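PDB 4ZQG: 1-deoxy-D-xylulose 5-phosphate reductoisomerase from Moraxella catarrhalis, which catalyses the reduction and rearrangement of 1-deoxy-D-xylulose 5-phosphate to 2-C-methyl-D-erythritol 4-phosphate in the MEP pathway, and is inhibited by fosmidomycin. Local coordinates for residues S258-L263 and G307-L312; I237-L242 and H248-V253; I25-P30 and L48-E53; N31-H36 and E292-G297; N340-I345 and K400-K405. One frame throughout, in Å; residues are numbered along the deposited sequence.

Contact 1: S258-L263 and G307-L312; sequences SVVHSL and GSLKFL
V259 and V260 make a buried, wholly apolar contact with L309 and F311, where the start of strand 260-266 lies against the strand 307-311 at the subunit interface. No hydrogen bond joins the two segments, and V259 and L309 keep their CA atoms 7.7 Å apart, so the contact is made by side chains alone. L309 spans the two valines, one methyl to each: CD2 comes to 3.9 Å from CB of V259, the side chains crossing at about a right angle, while CD1 lies more loosely, 4.3 Å from CG2 of V260. F311 points its CB along the interface, yet its ring swings back because CG stands opposite the carbonyl carbon (chi1 -71°). Its far end, CZ, then meets V260 CG2 at 3.8 Å, and that methyl lies at the ring edge, near the ring plane. L309 and F311, two residues apart, both bring the ends of their side chains to the valines, L309 directly and F311 by the lean of its ring; compact branched valines suit the partner surface because their methyls stay close to the backbone. Strand 260-266 belongs to the four-stranded mixed sheet of the catalytic part of the molecule, whereas G307 to F311 pair antiparallel with a strand of the second subunit, a sheet that continues across the interface. H255 links the two segments in another way: it is hydrogen-bonded to V260 N and to K310 O and also stacks on the F311 ring. Bound fosmidomycin lies about 10 Å from the side chain of V260.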
# COMPACT_ATOMS: atom_id res chain seq x y z
N SER A 258 13.66 4.71 6.75
CA SER A 258 13.73 3.78 5.62
C SER A 258 12.76 2.58 5.69
O SER A 258 13.01 1.50 5.14
CB SER A 258 15.19 3.35 5.36
OG SER A 258 15.90 4.40 4.73
N VAL A 259 11.62 2.82 6.34
CA VAL A 259 10.57 1.82 6.46
C VAL A 259 9.53 1.96 5.38
O VAL A 259 9.21 0.98 4.70
CB VAL A 259 9.96 1.90 7.84
CG1 VAL A 259 8.69 1.08 7.89
CG2 VAL A 259 10.99 1.39 8.84
N VAL A 260 9.02 3.16 5.20
CA VAL A 260 8.12 3.44 4.10
C VAL A 260 8.95 3.69 2.86
O VAL A 260 9.69 4.66 2.81
CB VAL A 260 7.20 4.67 4.37
CG1 VAL A 260 6.30 4.86 3.19
CG2 VAL A 260 6.34 4.48 5.62
N HIS A 261 8.79 2.85 1.84
CA HIS A 261 9.63 2.93 0.67
C HIS A 261 9.15 3.76 -0.51
O HIS A 261 9.91 4.03 -1.42
CB HIS A 261 10.00 1.52 0.22
CG HIS A 261 10.75 0.77 1.28
ND1 HIS A 261 10.42 -0.51 1.66
CD2 HIS A 261 11.75 1.16 2.09
CE1 HIS A 261 11.22 -0.88 2.64
NE2 HIS A 261 12.03 0.11 2.92
N SER A 262 7.90 4.17 -0.51
CA SER A 262 7.35 5.14 -1.46
C SER A 262 5.85 4.99 -1.41
O SER A 262 5.36 4.05 -0.77
CB SER A 262 7.88 4.98 -2.89
OG SER A 262 9.06 5.75 -3.02
N LEU A 263 5.15 5.94 -2.03
CA LEU A 263 3.70 5.92 -2.06
C LEU A 263 3.12 6.29 -3.41
O LEU A 263 3.78 6.94 -4.24
CB LEU A 263 3.11 6.80 -0.95
CG LEU A 263 3.83 6.81 0.41
CD1 LEU A 263 4.89 7.87 0.44
CD2 LEU A 263 2.86 7.07 1.53
N GLY A 307 8.45 2.41 16.66
CA GLY A 307 8.67 3.66 17.35
C GLY A 307 7.90 4.69 16.59
O GLY A 307 6.69 4.58 16.48
N SER A 308 8.61 5.67 16.04
CA SER A 308 7.97 6.73 15.31
C SER A 308 8.65 6.91 13.96
O SER A 308 9.84 7.10 13.89
CB SER A 308 8.02 8.01 16.13
OG SER A 308 9.31 8.56 16.11
N LEU A 309 7.85 6.86 12.91
CA LEU A 309 8.30 7.07 11.56
C LEU A 309 8.17 8.53 11.24
O LEU A 309 7.10 9.07 11.34
CB LEU A 309 7.41 6.29 10.62
CG LEU A 309 7.32 4.79 10.89
CD1 LEU A 309 6.39 4.12 9.89
CD2 LEU A 309 8.68 4.16 10.81
N LYS A 310 9.26 9.19 10.85
CA LYS A 310 9.27 10.63 10.60
C LYS A 310 9.18 10.96 9.12
O LYS A 310 9.58 10.16 8.25
CB LYS A 310 10.49 11.33 11.23
CG LYS A 310 10.67 11.06 12.74
CD LYS A 310 11.90 11.71 13.39
N PHE A 311 8.60 12.13 8.86
CA PHE A 311 8.41 12.65 7.54
C PHE A 311 8.65 14.13 7.58
O PHE A 311 8.38 14.78 8.57
CB PHE A 311 7.02 12.36 7.04
CG PHE A 311 6.79 10.92 6.74
CD1 PHE A 311 6.94 10.45 5.46
CD2 PHE A 311 6.40 10.04 7.74
CE1 PHE A 311 6.72 9.13 5.16
CE2 PHE A 311 6.15 8.72 7.46
CZ PHE A 311 6.32 8.26 6.16
N LEU A 312 9.15 14.66 6.47
CA LEU A 312 9.87 15.91 6.48
C LEU A 312 9.99 16.36 5.02
O LEU A 312 10.21 15.54 4.15
CB LEU A 312 11.25 15.65 7.11
CG LEU A 312 12.04 16.74 7.83
CD1 LEU A 312 11.27 17.40 8.97
CD2 LEU A 312 13.33 16.14 8.36

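Contact 2: I237-L242 and H248-V253; sequences IEACHL and HQIQVV
Near C240 the helix 230-243 passes beside the beginning of strand 250-254, with the CA atoms of C240 and I250 7.8 Å apart and no hydrogen bond between the segments. One methyl group makes the contact. I250 turns CG1 opposite its carbonyl carbon (chi1 -61°) and then runs on extended (chi2 169°), which drives CD1 against the helix surface. There it lies 3.5 Å from A239 CB, a close fit that suits alanine, whose side chain is a single methyl. The same CD1 is 3.6 Å from the backbone N of C240 and 3.9 Å from its SG, so it touches two successive residues of the helix. The cysteine sulfur is small and polarisable, fitting beside a hydrocarbon, and a buffer molecule, probably from crystallisation, is bound about 4 Å from the C240 side chain. Six residues, 244-249, separate the helix from the strand, so helix 230-243 packs against the edge strand that follows it in the chain. I250 also touches L187 of strand 182-189, the parallel neighbour of its own strand in the mixed sheet, and A239 touches H157 of helix 155-162, while helix 230-243 itself supplies the magnesium ligand E235 one turn before A239.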
# COMPACT_ATOMS: atom_id res chain seq x y z
N ILE A 237 14.17 10.61 -12.24
CA ILE A 237 14.16 10.43 -13.66
C ILE A 237 13.80 9.01 -14.05
O ILE A 237 13.03 8.80 -14.99
CB ILE A 237 15.49 10.85 -14.26
CG1 ILE A 237 15.68 12.35 -14.06
CG2 ILE A 237 15.55 10.49 -15.74
CD1 ILE A 237 17.13 12.73 -13.85
N GLU A 238 14.32 8.02 -13.32
CA GLU A 238 13.94 6.60 -13.49
C GLU A 238 12.43 6.43 -13.43
O GLU A 238 11.84 5.78 -14.30
CB GLU A 238 14.62 5.68 -12.43
CG GLU A 238 14.35 4.15 -12.56
CD GLU A 238 15.09 3.25 -11.52
OE1 GLU A 238 15.53 2.12 -11.88
OE2 GLU A 238 15.23 3.65 -10.33
N ALA A 239 11.81 7.03 -12.42
CA ALA A 239 10.36 6.95 -12.26
C ALA A 239 9.56 7.52 -13.44
O ALA A 239 8.58 6.90 -13.91
CB ALA A 239 9.95 7.64 -10.98
N CYS A 240 10.00 8.67 -13.95
CA CYS A 240 9.38 9.23 -15.13
C CYS A 240 9.33 8.23 -16.27
O CYS A 240 8.28 8.03 -16.85
CB CYS A 240 10.09 10.52 -15.58
SG CYS A 240 10.05 11.93 -14.44
N HIS A 241 10.44 7.58 -16.61
CA HIS A 241 10.41 6.59 -17.68
C HIS A 241 9.64 5.36 -17.32
O HIS A 241 8.93 4.81 -18.14
CB HIS A 241 11.81 6.16 -18.11
CG HIS A 241 12.63 7.28 -18.65
ND1 HIS A 241 12.42 7.79 -19.91
CD2 HIS A 241 13.60 8.01 -18.08
CE1 HIS A 241 13.24 8.81 -20.09
NE2 HIS A 241 13.98 8.96 -18.99
N LEU A 242 9.81 4.87 -16.10
CA LEU A 242 9.19 3.60 -15.77
C LEU A 242 7.69 3.70 -15.81
O LEU A 242 6.99 2.81 -16.30
CB LEU A 242 9.61 3.12 -14.39
CG LEU A 242 10.91 2.31 -14.25
CD1 LEU A 242 11.12 2.04 -12.77
CD2 LEU A 242 10.81 1.05 -15.07
N HIS A 248 6.71 16.76 -12.59
CA HIS A 248 5.75 17.49 -11.74
C HIS A 248 4.85 16.50 -11.00
O HIS A 248 4.54 16.70 -9.83
CB HIS A 248 4.93 18.55 -12.52
CG HIS A 248 4.07 17.98 -13.57
ND1 HIS A 248 2.76 17.65 -13.36
CD2 HIS A 248 4.34 17.61 -14.84
CE1 HIS A 248 2.25 17.11 -14.45
NE2 HIS A 248 3.19 17.07 -15.37
N GLN A 249 4.50 15.40 -11.66
CA GLN A 249 3.77 14.31 -11.04
C GLN A 249 4.51 13.41 -10.01
O GLN A 249 3.90 12.49 -9.46
CB GLN A 249 3.19 13.44 -12.14
CG GLN A 249 1.92 14.04 -12.70
CD GLN A 249 1.49 13.36 -13.98
OE1 GLN A 249 2.30 13.30 -14.97
NE2 GLN A 249 0.25 12.84 -14.01
N ILE A 250 5.80 13.65 -9.76
CA ILE A 250 6.53 12.83 -8.82
C ILE A 250 7.19 13.71 -7.80
O ILE A 250 8.03 14.49 -8.15
CB ILE A 250 7.62 12.03 -9.54
CG1 ILE A 250 6.99 11.11 -10.58
CG2 ILE A 250 8.42 11.21 -8.55
CD1 ILE A 250 8.02 10.50 -11.49
N GLN A 251 6.82 13.56 -6.54
CA GLN A 251 7.35 14.41 -5.49
C GLN A 251 8.18 13.58 -4.53
O GLN A 251 8.12 12.36 -4.57
CB GLN A 251 6.21 15.12 -4.76
CG GLN A 251 5.42 16.05 -5.68
CD GLN A 251 6.29 17.01 -6.49
OE1 GLN A 251 7.03 17.81 -5.92
NE2 GLN A 251 6.17 16.95 -7.81
N VAL A 252 8.94 14.25 -3.67
CA VAL A 252 9.88 13.58 -2.81
C VAL A 252 9.65 14.01 -1.41
O VAL A 252 9.53 15.21 -1.14
CB VAL A 252 11.32 13.99 -3.18
CG1 VAL A 252 12.34 13.59 -2.11
CG2 VAL A 252 11.67 13.41 -4.54
N VAL A 253 9.60 13.02 -0.52
CA VAL A 253 9.50 13.24 0.91
C VAL A 253 10.70 12.59 1.62
O VAL A 253 11.05 11.45 1.34
CB VAL A 253 8.13 12.72 1.46
CG1 VAL A 253 7.92 11.23 1.22
CG2 VAL A 253 7.97 13.03 2.94

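Contact 3: I25-P30 and L48-E53; sequences IIRQHP and LALAME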
# COMPACT_ATOMS: atom_id res chain seq x y z
N ILE A 25 18.62 -15.26 -2.65
CA ILE A 25 17.29 -15.74 -2.90
C ILE A 25 17.33 -17.03 -3.72
O ILE A 25 16.61 -17.96 -3.42
CB ILE A 25 16.48 -14.66 -3.63
CG1 ILE A 25 16.25 -13.44 -2.73
CG2 ILE A 25 15.14 -15.22 -4.09
CD1 ILE A 25 15.75 -12.19 -3.48
N ILE A 26 18.16 -17.09 -4.76
CA ILE A 26 18.30 -18.31 -5.56
C ILE A 26 18.63 -19.53 -4.67
O ILE A 26 18.09 -20.63 -4.87
CB ILE A 26 19.39 -18.20 -6.62
CG1 ILE A 26 19.19 -17.01 -7.56
CG2 ILE A 26 19.43 -19.49 -7.41
CD1 ILE A 26 17.82 -16.94 -8.12
N ARG A 27 19.50 -19.35 -3.68
CA ARG A 27 19.88 -20.45 -2.83
C ARG A 27 18.77 -20.92 -1.94
O ARG A 27 18.85 -21.97 -1.34
CB ARG A 27 21.04 -20.05 -1.93
CG ARG A 27 22.30 -19.79 -2.69
CD ARG A 27 23.44 -19.42 -1.77
NE ARG A 27 24.56 -19.02 -2.61
CZ ARG A 27 25.02 -17.78 -2.76
NH1 ARG A 27 26.02 -17.59 -3.60
NH2 ARG A 27 24.49 -16.75 -2.09
N GLN A 28 17.74 -20.11 -1.81
CA GLN A 28 16.61 -20.51 -1.01
C GLN A 28 15.58 -21.20 -1.86
O GLN A 28 14.66 -21.84 -1.32
CB GLN A 28 16.01 -19.30 -0.34
CG GLN A 28 16.94 -18.62 0.64
CD GLN A 28 16.27 -17.39 1.19
OE1 GLN A 28 15.24 -17.50 1.92
NE2 GLN A 28 16.79 -16.21 0.82
N HIS A 29 15.74 -21.09 -3.18
CA HIS A 29 14.73 -21.56 -4.12
C HIS A 29 15.40 -22.35 -5.22
O HIS A 29 15.40 -21.92 -6.38
CB HIS A 29 13.98 -20.35 -4.69
CG HIS A 29 13.16 -19.66 -3.66
ND1 HIS A 29 11.99 -20.21 -3.17
CD2 HIS A 29 13.36 -18.53 -2.96
CE1 HIS A 29 11.51 -19.43 -2.23
NE2 HIS A 29 12.32 -18.40 -2.09
N PRO A 30 15.94 -23.53 -4.87
CA PRO A 30 16.88 -24.23 -5.77
C PRO A 30 16.21 -24.69 -7.04
O PRO A 30 16.75 -24.47 -8.10
CB PRO A 30 17.35 -25.43 -4.94
CG PRO A 30 16.83 -25.21 -3.55
CD PRO A 30 15.61 -24.35 -3.69
N LEU A 48 34.76 -16.79 -10.08
CA LEU A 48 35.08 -18.19 -10.10
C LEU A 48 34.32 -18.98 -9.06
O LEU A 48 33.72 -20.01 -9.41
CB LEU A 48 36.60 -18.42 -9.93
CG LEU A 48 37.02 -19.88 -10.13
CD1 LEU A 48 36.99 -20.25 -11.60
CD2 LEU A 48 38.39 -20.18 -9.56
N ALA A 49 34.38 -18.55 -7.79
CA ALA A 49 33.66 -19.25 -6.71
C ALA A 49 32.17 -19.44 -7.05
O ALA A 49 31.60 -20.52 -6.80
CB ALA A 49 33.83 -18.53 -5.40
N LEU A 50 31.55 -18.40 -7.64
CA LEU A 50 30.16 -18.51 -8.09
C LEU A 50 29.99 -19.51 -9.23
O LEU A 50 29.11 -20.34 -9.23
CB LEU A 50 29.60 -17.12 -8.52
CG LEU A 50 29.55 -16.01 -7.44
CD1 LEU A 50 28.90 -14.74 -7.97
CD2 LEU A 50 28.84 -16.48 -6.20
N ALA A 51 30.86 -19.43 -10.21
CA ALA A 51 30.93 -20.42 -11.26
C ALA A 51 30.90 -21.86 -10.71
O ALA A 51 30.05 -22.67 -11.09
CB ALA A 51 32.20 -20.21 -12.06
N MET A 52 31.79 -22.14 -9.76
CA MET A 52 31.85 -23.48 -9.17
C MET A 52 30.59 -23.85 -8.40
O MET A 52 30.17 -25.01 -8.34
CB MET A 52 33.04 -23.59 -8.22
CG MET A 52 34.36 -23.17 -8.83
SD MET A 52 35.59 -23.18 -7.54
CE MET A 52 37.11 -23.17 -8.50
N GLU A 53 29.98 -22.84 -7.77
CA GLU A 53 28.77 -23.08 -7.05
C GLU A 53 27.60 -23.38 -7.99
O GLU A 53 26.89 -24.34 -7.80
CB GLU A 53 28.44 -21.90 -6.13
CG GLU A 53 27.13 -22.12 -5.40
CD GLU A 53 26.79 -21.07 -4.41
OE1 GLU A 53 27.47 -20.04 -4.37
OE2 GLU A 53 25.79 -21.30 -3.69
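R27 and E53 are the residues whose backbones come nearest, yet their CA atoms are still 10.2 Å apart: R27 lies in the type I turn from I26 to H29, and E53 lies near the end of helix 44-54. The gap is bridged by two long side chains. R27 is extended from CG to NE, and E53 sets CG opposite its backbone N (chi1 178°) and stays stretched beyond it. The two chains cross at about a right angle, and their charged ends meet. The guanidinium grips the carboxylate side-on: NE of R27 bonds to OE2 of E53 at 2.8 Å, with an N-H...O angle of 166°, and NH1 of R27 bonds to OE1 of E53 at 2.9 Å. Both oxygens are met on their syn sides, and the two flat groups lie 17° apart, close to the coplanar pairing that suits arginine and glutamate. L50, one helical turn before E53, adds its CD2 at the guanidinium edge, 4.0 Å from R27 NH1. Helices 17-26 and 44-54 flank strand 33-39 along the chain, within the Rossmann-type domain that binds the dinucleotide, and L50 is itself about 8 Å from the NAD. Both residues are exposed, so solvent probably screens part of the attraction, but two bonds to two oxygens fix the rotation of both charged groups.

Contact 4: N31-H36 and E292-G297; sequences NRYRIH and ERIKSG
R32 and E292 form a salt bridge: NH2 of R32 bonds to OE1 of E292 at 2.7 Å, with an N-H...O angle of 167°. The acceptor lies in the guanidinium plane and is met on its syn side, though the two flat groups are turned 42° apart, and the grip is by one nitrogen. The other carboxylate oxygen, OE2, is hydrogen-bonded to S179 OG of the second subunit, so this glutamate serves a fold contact and the dimer together. Beneath the charges lies I294. Its CG2 sits over the centre of one guanidinium face, 3.8 Å from R32 CZ, where a methyl suits the poorly hydrated face of arginine. Its CG1 takes the crowded position between backbone N and carbonyl carbon (chi1 54°), and from there CD1 comes to the edge of the Y33 ring, 3.9 Å from Y33 OH. Tyrosine fits because its ring packs while the hydroxyl makes a weak hydrogen bond to L288 O. Strand 33-39 is part of the parallel Rossmann-type sheet; Y33 also touches I26 of helix 17-26 and A289 of helix 281-289, and the loop of residues 292-297 follows that second helix.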
# COMPACT_ATOMS: atom_id res chain seq x y z
N ASN A 31 15.03 -25.28 -6.95
CA ASN A 31 14.42 -25.86 -8.16
C ASN A 31 13.33 -25.01 -8.75
O ASN A 31 12.31 -25.52 -9.20
CB ASN A 31 13.88 -27.27 -7.87
CG ASN A 31 14.99 -28.28 -7.59
OD1 ASN A 31 14.83 -29.13 -6.73
ND2 ASN A 31 16.11 -28.19 -8.32
N ARG A 32 13.56 -23.71 -8.74
CA ARG A 32 12.66 -22.74 -9.31
C ARG A 32 13.37 -21.97 -10.43
O ARG A 32 12.77 -21.64 -11.45
CB ARG A 32 12.21 -21.80 -8.17
CG ARG A 32 10.91 -21.06 -8.38
CD ARG A 32 10.37 -20.51 -7.06
NE ARG A 32 8.91 -20.63 -6.98
CZ ARG A 32 8.05 -19.89 -7.70
NH1 ARG A 32 8.48 -18.97 -8.56
NH2 ARG A 32 6.74 -20.09 -7.56
N TYR A 33 14.64 -21.69 -10.22
CA TYR A 33 15.44 -20.85 -11.08
C TYR A 33 16.67 -21.63 -11.51
O TYR A 33 17.19 -22.39 -10.73
CB TYR A 33 15.86 -19.60 -10.29
CG TYR A 33 14.66 -18.83 -9.80
CD1 TYR A 33 13.83 -18.19 -10.71
CD2 TYR A 33 14.33 -18.75 -8.45
CE1 TYR A 33 12.70 -17.49 -10.31
CE2 TYR A 33 13.20 -18.06 -8.03
CZ TYR A 33 12.38 -17.42 -8.98
OH TYR A 33 11.23 -16.73 -8.64
N ARG A 34 17.09 -21.44 -12.75
CA ARG A 34 18.31 -22.01 -13.30
C ARG A 34 19.24 -20.85 -13.64
O ARG A 34 18.85 -19.95 -14.36
CB ARG A 34 17.98 -22.82 -14.58
CG ARG A 34 19.20 -23.27 -15.38
CD ARG A 34 18.89 -24.18 -16.58
NE ARG A 34 18.61 -23.41 -17.80
CZ ARG A 34 19.51 -22.78 -18.55
NH1 ARG A 34 20.81 -22.80 -18.22
NH2 ARG A 34 19.11 -22.12 -19.62
N ILE A 35 20.49 -20.88 -13.16
CA ILE A 35 21.45 -19.84 -13.53
C ILE A 35 22.10 -20.15 -14.87
O ILE A 35 22.83 -21.06 -14.99
CB ILE A 35 22.58 -19.70 -12.53
CG1 ILE A 35 22.08 -19.54 -11.10
CG2 ILE A 35 23.47 -18.55 -12.93
CD1 ILE A 35 20.99 -18.54 -10.92
N HIS A 36 21.83 -19.36 -15.88
CA HIS A 36 22.45 -19.57 -17.15
C HIS A 36 23.72 -18.75 -17.25
O HIS A 36 24.65 -19.18 -17.91
CB HIS A 36 21.48 -19.17 -18.23
CG HIS A 36 22.04 -19.26 -19.61
ND1 HIS A 36 22.02 -20.43 -20.34
CD2 HIS A 36 22.60 -18.32 -20.40
CE1 HIS A 36 22.57 -20.20 -21.52
NE2 HIS A 36 22.90 -18.93 -21.59
N GLU A 292 3.62 -14.12 -9.06
CA GLU A 292 3.57 -14.84 -7.80
C GLU A 292 4.46 -14.17 -6.74
O GLU A 292 5.11 -13.15 -6.99
CB GLU A 292 4.00 -16.26 -8.01
CG GLU A 292 3.12 -17.06 -8.95
CD GLU A 292 3.52 -18.53 -8.90
OE1 GLU A 292 4.72 -18.85 -8.85
OE2 GLU A 292 2.62 -19.39 -8.89
N ARG A 293 4.44 -14.74 -5.53
CA ARG A 293 5.33 -14.31 -4.48
C ARG A 293 5.95 -15.50 -3.79
O ARG A 293 5.38 -16.59 -3.80
CB ARG A 293 4.58 -13.46 -3.45
CG ARG A 293 3.87 -12.24 -4.03
CD ARG A 293 3.97 -11.10 -3.06
NE ARG A 293 3.29 -9.90 -3.51
CZ ARG A 293 3.67 -8.66 -3.23
NH1 ARG A 293 4.76 -8.42 -2.50
NH2 ARG A 293 2.98 -7.66 -3.68
N ILE A 294 7.09 -15.26 -3.18
CA ILE A 294 7.92 -16.30 -2.58
C ILE A 294 8.62 -15.73 -1.36
O ILE A 294 8.82 -14.52 -1.28
CB ILE A 294 9.01 -16.78 -3.55
CG1 ILE A 294 9.82 -15.58 -4.05
CG2 ILE A 294 8.37 -17.49 -4.73
CD1 ILE A 294 11.06 -15.92 -4.79
N LYS A 295 8.97 -16.59 -0.41
CA LYS A 295 9.78 -16.16 0.73
C LYS A 295 11.09 -15.54 0.25
O LYS A 295 11.66 -16.00 -0.70
CB LYS A 295 10.06 -17.33 1.65
CG LYS A 295 8.84 -17.75 2.44
CD LYS A 295 9.00 -19.05 3.20
CE LYS A 295 8.18 -19.07 4.48
NZ LYS A 295 8.54 -20.26 5.30
N SER A 296 11.53 -14.47 0.89
CA SER A 296 12.73 -13.76 0.48
C SER A 296 13.93 -13.96 1.44
O SER A 296 15.07 -13.62 1.10
CB SER A 296 12.42 -12.30 0.49
OG SER A 296 12.05 -11.97 1.80
N GLY A 297 13.68 -14.45 2.64
CA GLY A 297 14.73 -14.56 3.64
C GLY A 297 15.04 -13.28 4.39
O GLY A 297 16.01 -13.18 5.08

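Contact 5: N340-I345 and K400-K405; sequences NTANEI and KIATAK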
# COMPACT_ATOMS: atom_id res chain seq x y z
N ASN A 340 23.86 12.68 -15.05
CA ASN A 340 24.31 11.41 -14.54
C ASN A 340 25.82 11.20 -14.67
O ASN A 340 26.50 10.85 -13.69
CB ASN A 340 23.63 10.27 -15.25
CG ASN A 340 24.16 8.95 -14.77
OD1 ASN A 340 24.18 8.71 -13.55
ND2 ASN A 340 24.67 8.13 -15.68
N THR A 341 26.33 11.45 -15.88
CA THR A 341 27.76 11.41 -16.15
C THR A 341 28.54 12.45 -15.37
O THR A 341 29.53 12.11 -14.75
CB THR A 341 28.06 11.55 -17.64
OG1 THR A 341 27.38 10.52 -18.36
CG2 THR A 341 29.53 11.41 -17.88
N ALA A 342 28.15 13.71 -15.38
CA ALA A 342 28.92 14.65 -14.59
C ALA A 342 29.04 14.04 -13.20
O ALA A 342 30.13 13.91 -12.68
CB ALA A 342 28.27 16.02 -14.55
N ASN A 343 27.92 13.56 -12.65
CA ASN A 343 27.86 13.01 -11.30
C ASN A 343 28.74 11.76 -11.14
O ASN A 343 29.46 11.64 -10.16
CB ASN A 343 26.39 12.72 -10.92
CG ASN A 343 26.23 12.03 -9.58
OD1 ASN A 343 26.30 12.67 -8.50
ND2 ASN A 343 25.99 10.71 -9.63
N GLU A 344 28.67 10.84 -12.11
CA GLU A 344 29.58 9.66 -12.17
C GLU A 344 31.05 10.06 -12.04
O GLU A 344 31.80 9.32 -11.43
CB GLU A 344 29.40 8.85 -13.47
CG GLU A 344 28.31 7.79 -13.37
CD GLU A 344 28.18 6.85 -14.58
OE1 GLU A 344 29.19 6.55 -15.24
OE2 GLU A 344 27.04 6.39 -14.84
N ILE A 345 31.41 11.23 -12.60
CA ILE A 345 32.77 11.75 -12.56
C ILE A 345 33.06 12.42 -11.24
O ILE A 345 34.13 12.25 -10.70
CB ILE A 345 33.09 12.73 -13.75
CG1 ILE A 345 33.23 11.98 -15.10
CG2 ILE A 345 34.34 13.56 -13.49
CD1 ILE A 345 34.25 10.84 -15.14
N LYS A 400 34.81 14.19 -20.42
CA LYS A 400 35.90 15.17 -20.65
C LYS A 400 35.66 16.49 -19.91
O LYS A 400 36.53 16.96 -19.19
CB LYS A 400 36.05 15.42 -22.15
CG LYS A 400 36.95 16.61 -22.52
CD LYS A 400 36.36 17.49 -23.63
CE LYS A 400 36.30 16.75 -24.96
NZ LYS A 400 35.46 17.52 -25.91
N ILE A 401 34.46 17.07 -20.06
CA ILE A 401 34.21 18.44 -19.60
C ILE A 401 34.08 18.49 -18.11
O ILE A 401 34.58 19.42 -17.46
CB ILE A 401 32.97 19.03 -20.28
CG1 ILE A 401 33.23 19.18 -21.76
CG2 ILE A 401 32.65 20.39 -19.71
CD1 ILE A 401 32.12 19.81 -22.53
N ALA A 402 33.40 17.49 -17.56
CA ALA A 402 33.32 17.35 -16.13
C ALA A 402 34.72 17.18 -15.53
O ALA A 402 35.06 17.84 -14.56
CB ALA A 402 32.43 16.16 -15.78
N THR A 403 35.54 16.30 -16.11
CA THR A 403 36.94 16.19 -15.67
C THR A 403 37.61 17.54 -15.69
O THR A 403 38.29 17.90 -14.73
CB THR A 403 37.76 15.25 -16.55
OG1 THR A 403 37.17 13.96 -16.58
CG2 THR A 403 39.16 15.11 -15.99
N ALA A 404 37.41 18.30 -16.76
CA ALA A 404 37.98 19.65 -16.87
C ALA A 404 37.46 20.58 -15.81
O ALA A 404 38.21 21.35 -15.26
CB ALA A 404 37.71 20.25 -18.24
N LYS A 405 36.16 20.53 -15.54
CA LYS A 405 35.56 21.38 -14.53
C LYS A 405 36.18 21.10 -13.17
O LYS A 405 36.39 22.02 -12.37
CB LYS A 405 34.06 21.11 -14.39
CG LYS A 405 33.19 21.44 -15.60
CD LYS A 405 33.47 22.79 -16.25
CE LYS A 405 32.43 23.08 -17.33
NZ LYS A 405 32.32 24.53 -17.62
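I345 places CG1 opposite its carbonyl carbon (chi1 -72°) and CG2 opposite its backbone N, and this second branch is the one that meets A402 and T403. The contact is a helix-helix crossing in the all-helical C-terminal part of DXP reductoisomerase: helix 333-351 against the final helix 387-409, with the axes of the short segments 9.0 Å apart at closest and crossing at -47°. The apposition is close where A402 CB packs on the backbone of A342, the CA atoms of A342 and A402 being 5.4 Å apart. A402 CB points at the other helix, 4.0 Å from A342 CA and also 4.0 Å from I345 CG2, and so sits beside two residues a turn apart. Alanine suits both places because its single methyl lets the backbones come this near, whereas the branched I345 extends the contact from A402 to T403. No hydrogen bond joins the two segments themselves, but E344 forms a salt bridge with R399, one turn before T403, and T341 OG1 is hydrogen-bonded to D395 of the same helix. C367 of helix 359-368 touches both alanines, so a third helix packs here. T403 stands at the margin: its OG1 is hydrogen-bonded to R399 O in its own helix, and CG2 of I345 lies 4.0 Å from its backbone N and 4.2 Å from OG1.

From the N terminus, contact 3 first closes a short loop between helix 17-26 and helix 44-54, enclosing strand 33-39. Contact 4 starts inside that loop and ties strand 33-39 to the loop after helix 281-289, so the two cross; they also touch, H29 and Q28 reaching the backbone of K295 and S296. Nested within the long loop of contact 4, contact 2 joins helix 230-243 to strand 250-254. Contact 1 then opens on strand 260-266 of the same mixed sheet, crosses contact 4, and leads to the interface strand 307-311; it meets contact 2 where F311 packs on V253. Contact 5 follows in series and ties the last two long helices together. Its centre is about 37 Å from that of contact 3.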